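Local coordinates for clavulanic acid biosynthesis oligopeptide binding protein 2 (Streptomyces clavuligerus, PDB 2WOL) that probably binds peptides as an extracellular solute-binding protein and belongs to the clavulanic acid biosynthesis pathway, at residues A[51-54]-A[55-58]; A[550-553]-A[554-557]. One frame throughout, in Å; residues are numbered along the deposited sequence.

Contact 1. Residues A[51-54]-A[55-58]; sequences TYYV and WVWL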
loop_
_atom_site.group_PDB
_atom_site.type_symbol
_atom_site.label_atom_id
_atom_site.label_comp_id
_atom_site.label_asym_id
_atom_site.label_seq_id
_atom_site.Cartn_x
_atom_site.Cartn_y
_atom_site.Cartn_z
ATOM N N THR A 51 10.156 4.997 6.206
ATOM C CA THR A 51 9.088 4.058 6.525
ATOM C C THR A 51 8.395 3.494 5.282
ATOM O O THR A 51 8.110 4.222 4.320
ATOM C CB THR A 51 8.044 4.655 7.495
ATOM O OG1 THR A 51 7.014 3.685 7.713
ATOM C CG2 THR A 51 7.418 5.943 6.927
ATOM N N TYR A 52 8.134 2.190 5.325
ATOM C CA TYR A 52 7.403 1.497 4.269
ATOM C C TYR A 52 6.246 0.680 4.851
ATOM O O TYR A 52 5.779 -0.274 4.219
ATOM C CB TYR A 52 8.333 0.585 3.451
ATOM C CG TYR A 52 8.210 0.781 1.953
ATOM C CD1 TYR A 52 9.335 1.053 1.175
ATOM C CD2 TYR A 52 6.968 0.725 1.319
ATOM C CE1 TYR A 52 9.229 1.248 -0.202
ATOM C CE2 TYR A 52 6.848 0.924 -0.057
ATOM C CZ TYR A 52 7.983 1.187 -0.809
ATOM O OH TYR A 52 7.883 1.387 -2.167
ATOM N N TYR A 53 5.805 1.043 6.059
ATOM C CA TYR A 53 4.623 0.433 6.668
ATOM C C TYR A 53 3.412 1.304 6.383
ATOM O O TYR A 53 3.430 2.509 6.671
ATOM C CB TYR A 53 4.762 0.318 8.190
ATOM C CG TYR A 53 5.688 -0.756 8.732
ATOM C CD1 TYR A 53 6.305 -1.690 7.897
ATOM C CD2 TYR A 53 5.923 -0.841 10.104
ATOM C CE1 TYR A 53 7.150 -2.675 8.426
ATOM C CE2 TYR A 53 6.754 -1.816 10.640
ATOM C CZ TYR A 53 7.362 -2.725 9.798
ATOM O OH TYR A 53 8.185 -3.682 10.347
ATOM N N VAL A 54 2.356 0.702 5.845
ATOM C CA VAL A 54 1.121 1.434 5.551
ATOM C C VAL A 54 0.592 2.142 6.800
ATOM O O VAL A 54 0.188 3.303 6.729
ATOM C CB VAL A 54 0.025 0.529 4.928
ATOM C CG1 VAL A 54 -1.245 1.330 4.660
ATOM C CG2 VAL A 54 0.524 -0.103 3.637
ATOM N N TRP A 55 0.631 1.453 7.940
ATOM C CA TRP A 55 0.110 2.019 9.180
ATOM C C TRP A 55 0.976 3.148 9.745
ATOM O O TRP A 55 0.488 3.988 10.502
ATOM C CB TRP A 55 -0.175 0.932 10.223
ATOM C CG TRP A 55 1.018 0.179 10.748
ATOM C CD1 TRP A 55 1.535 -0.988 10.257
ATOM C CD2 TRP A 55 1.800 0.510 11.904
ATOM N NE1 TRP A 55 2.605 -1.390 11.022
ATOM C CE2 TRP A 55 2.786 -0.493 12.044
ATOM C CE3 TRP A 55 1.764 1.560 12.835
ATOM C CZ2 TRP A 55 3.730 -0.478 13.078
ATOM C CZ3 TRP A 55 2.707 1.574 13.867
ATOM C CH2 TRP A 55 3.674 0.561 13.976
ATOM N N VAL A 56 2.255 3.163 9.383
ATOM C CA VAL A 56 3.116 4.279 9.766
ATOM C C VAL A 56 2.880 5.466 8.820
ATOM O O VAL A 56 2.911 6.617 9.257
ATOM C CB VAL A 56 4.606 3.882 9.847
ATOM C CG1 VAL A 56 5.460 5.082 10.258
ATOM C CG2 VAL A 56 4.797 2.744 10.848
ATOM N N TRP A 57 2.614 5.198 7.539
ATOM C CA TRP A 57 2.174 6.268 6.635
ATOM C C TRP A 57 0.906 6.916 7.191
ATOM O O TRP A 57 0.750 8.136 7.164
ATOM C CB TRP A 57 1.906 5.746 5.223
ATOM C CG TRP A 57 3.099 5.148 4.542
ATOM C CD1 TRP A 57 4.414 5.331 4.870
ATOM C CD2 TRP A 57 3.087 4.263 3.408
ATOM N NE1 TRP A 57 5.220 4.622 4.012
ATOM C CE2 TRP A 57 4.434 3.957 3.105
ATOM C CE3 TRP A 57 2.069 3.699 2.621
ATOM C CZ2 TRP A 57 4.792 3.109 2.048
ATOM C CZ3 TRP A 57 2.427 2.856 1.559
ATOM C CH2 TRP A 57 3.781 2.569 1.290
ATOM N N LEU A 58 0.010 6.077 7.704
ATOM C CA LEU A 58 -1.226 6.530 8.323
ATOM C C LEU A 58 -0.942 7.385 9.564
ATOM O O LEU A 58 -1.536 8.450 9.743
ATOM C CB LEU A 58 -2.068 5.303 8.682
ATOM C CG LEU A 58 -3.488 5.470 9.209
ATOM C CD1 LEU A 58 -4.415 5.942 8.089
ATOM C CD2 LEU A 58 -3.941 4.139 9.775
#
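The indole of W57 folds back over the N-terminus of its own helix, a local helix-start contact in which the loop after strand 34-39 turns into helix 54-63. W57 NE1 gives a nearly straight hydrogen bond (168°) to T51 O, 2.9 Å away; the oxygen lies in the indole plane, whereas the donor stands well above the plane of the T51 carbonyl. With CG set beside its backbone N (chi1 -61°), W57 turns one ring face to the backbone. The hydrogen bond fixes the indole at its edge, while Y53 O and V54 CA cover this face near its rim. Y52 runs alongside, its CD2 3.3 Å from CZ2 of W57 with the ring planes at 48°, and its OH is hydrogen-bonded to D456. Y53 occupies the N-cap position, and its carbonyl starts the helical bonding by accepting W57 N at 2.9 Å; L58 N follows onto V54 O. Y53 CB also makes a CH-pi contact over the face of the five-membered ring of W55, 4.2 Å from its centroid. CG2 of V56 comes to the edge of the Y53 ring, 3.6 Å from Y53 CB. T51 OG1, hydrogen-bonded to D44, lies 3.2 Å from V56 CB and also receives a weak bond from Y53 N. A glycerol, probably from the crystallisation liquor, is bound about 4 Å from the W57 side chain.

Contact 2. Residues A[550-553]-A[554-557]; sequences LYDI and QAMG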
loop_
_atom_site.group_PDB
_atom_site.type_symbol
_atom_site.label_atom_id
_atom_site.label_comp_id
_atom_site.label_asym_id
_atom_site.label_seq_id
_atom_site.Cartn_x
_atom_site.Cartn_y
_atom_site.Cartn_z
ATOM N N LEU A 550 -7.566 1.304 5.926
ATOM C CA LEU A 550 -7.419 1.393 7.377
ATOM C C LEU A 550 -8.166 2.629 7.853
ATOM O O LEU A 550 -8.336 3.575 7.094
ATOM C CB LEU A 550 -5.940 1.555 7.753
ATOM C CG LEU A 550 -4.932 0.470 7.371
ATOM C CD1 LEU A 550 -3.510 0.917 7.650
ATOM C CD2 LEU A 550 -5.224 -0.822 8.095
ATOM N N TYR A 551 -8.595 2.630 9.111
ATOM C CA TYR A 551 -9.206 3.818 9.702
ATOM C C TYR A 551 -8.271 5.019 9.624
ATOM O O TYR A 551 -7.064 4.885 9.832
ATOM C CB TYR A 551 -9.526 3.577 11.172
ATOM C CG TYR A 551 -10.625 2.578 11.478
ATOM C CD1 TYR A 551 -10.526 1.741 12.591
ATOM C CD2 TYR A 551 -11.759 2.481 10.679
ATOM C CE1 TYR A 551 -11.533 0.836 12.905
ATOM C CE2 TYR A 551 -12.766 1.571 10.971
ATOM C CZ TYR A 551 -12.648 0.756 12.088
ATOM O OH TYR A 551 -13.636 -0.149 12.415
ATOM N N ASP A 552 -8.827 6.197 9.348
ATOM C CA ASP A 552 -8.017 7.412 9.352
ATOM C C ASP A 552 -7.838 7.896 10.787
ATOM O O ASP A 552 -8.626 8.692 11.300
ATOM C CB ASP A 552 -8.635 8.499 8.478
ATOM C CG ASP A 552 -7.664 9.627 8.174
ATOM O OD1 ASP A 552 -6.441 9.438 8.361
ATOM O OD2 ASP A 552 -8.126 10.700 7.730
ATOM N N ILE A 553 -6.794 7.386 11.429
ATOM C CA ILE A 553 -6.480 7.686 12.820
ATOM C C ILE A 553 -6.516 9.182 13.128
ATOM O O ILE A 553 -7.061 9.589 14.147
ATOM C CB ILE A 553 -5.088 7.119 13.199
ATOM C CG1 ILE A 553 -5.018 5.608 12.922
ATOM C CG2 ILE A 553 -4.715 7.471 14.643
ATOM C CD1 ILE A 553 -6.001 4.745 13.702
ATOM N N GLN A 554 -5.937 9.992 12.242
ATOM C CA GLN A 554 -5.802 11.428 12.493
ATOM C C GLN A 554 -7.146 12.147 12.661
ATOM O O GLN A 554 -7.209 13.202 13.283
ATOM C CB GLN A 554 -4.945 12.097 11.410
ATOM C CG GLN A 554 -5.591 12.211 10.036
ATOM C CD GLN A 554 -6.484 13.428 9.906
ATOM O OE1 GLN A 554 -6.300 14.422 10.613
ATOM N NE2 GLN A 554 -7.449 13.365 8.993
ATOM N N ALA A 555 -8.204 11.571 12.097
ATOM C CA ALA A 555 -9.533 12.181 12.151
ATOM C C ALA A 555 -10.265 11.912 13.468
ATOM O O ALA A 555 -11.258 12.573 13.778
ATOM C CB ALA A 555 -10.372 11.698 10.986
ATOM N N MET A 556 -9.770 10.947 14.237
ATOM C CA MET A 556 -10.480 10.445 15.408
ATOM C C MET A 556 -10.413 11.382 16.599
ATOM O O MET A 556 -9.435 12.100 16.787
ATOM C CB MET A 556 -9.926 9.088 15.821
ATOM C CG MET A 556 -10.200 7.988 14.834
ATOM S SD MET A 556 -9.305 6.504 15.288
ATOM C CE MET A 556 -9.917 5.388 14.029
ATOM N N GLY A 557 -11.466 11.349 17.409
ATOM C CA GLY A 557 -11.460 11.990 18.718
ATOM C C GLY A 557 -12.025 11.051 19.767
ATOM O O GLY A 557 -12.238 9.865 19.506
HETATM O O HOH W 1 -4.263 8.941 10.137
HETATM O O HOH W 2 -6.722 11.478 16.257
#
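A chi1 of 71° tucks Q554 CG between its own backbone N and carbonyl carbon, and a second bend at chi2 (84°) curls the amide back toward the carboxylate of D552. There Q554 NE2 donates to D552 OD2 at 3.0 Å; the oxygen lies close to the amide plane but is approached from above the carboxylate plane. The chi1 setting also brings Q554 CG to 3.3 Å from D552 OD1. A water bridges the pair a second way, donating to OD1 and accepting from Q554 N. D552 is the centre of an inverse gamma turn, and the chain then winds into a short 3-10 segment: A555 N bonds D552 O, and M556 N bonds I553 O at 3.0 Å. The extended M556 side chain reaches back past this turn to put CE 3.4 Å from Y551 CB and 4.0 Å from I553 CD1. OD1 of D552 also forms a salt bridge with R61 of helix 54-63, which probably favours its ionised form. Y551 OH bonds D297. The turn packs against helix 54-63 (L58 on I553, L62 on Q554), strand 34-39 (L35 and L37 on I553) and strand 271-272 (I271 on Y551, I553 and M556).

In the fold
Contact 1 comes first in the chain, at the start of helix 54-63, and contact 2 lies near the C-terminus, on strand 550-551 and the loop that follows it, before strand 557-558; their centres are about 14 Å apart. They meet directly through apolar side chains: CD2 of L58 packs 3.6 Å from I553 CG1, and V54 CG1 is 3.8 Å from L550 CD1. Helix 54-63 serves both: its first turn forms contact 1 and later residues of the same helix border contact 2. Strand 34-39, which precedes the loop of contact 1, belongs to the mixed five-stranded sheet against which I553 packs. The C-terminal segment is thus folded onto elements built from the N-terminal part of this solute-binding protein.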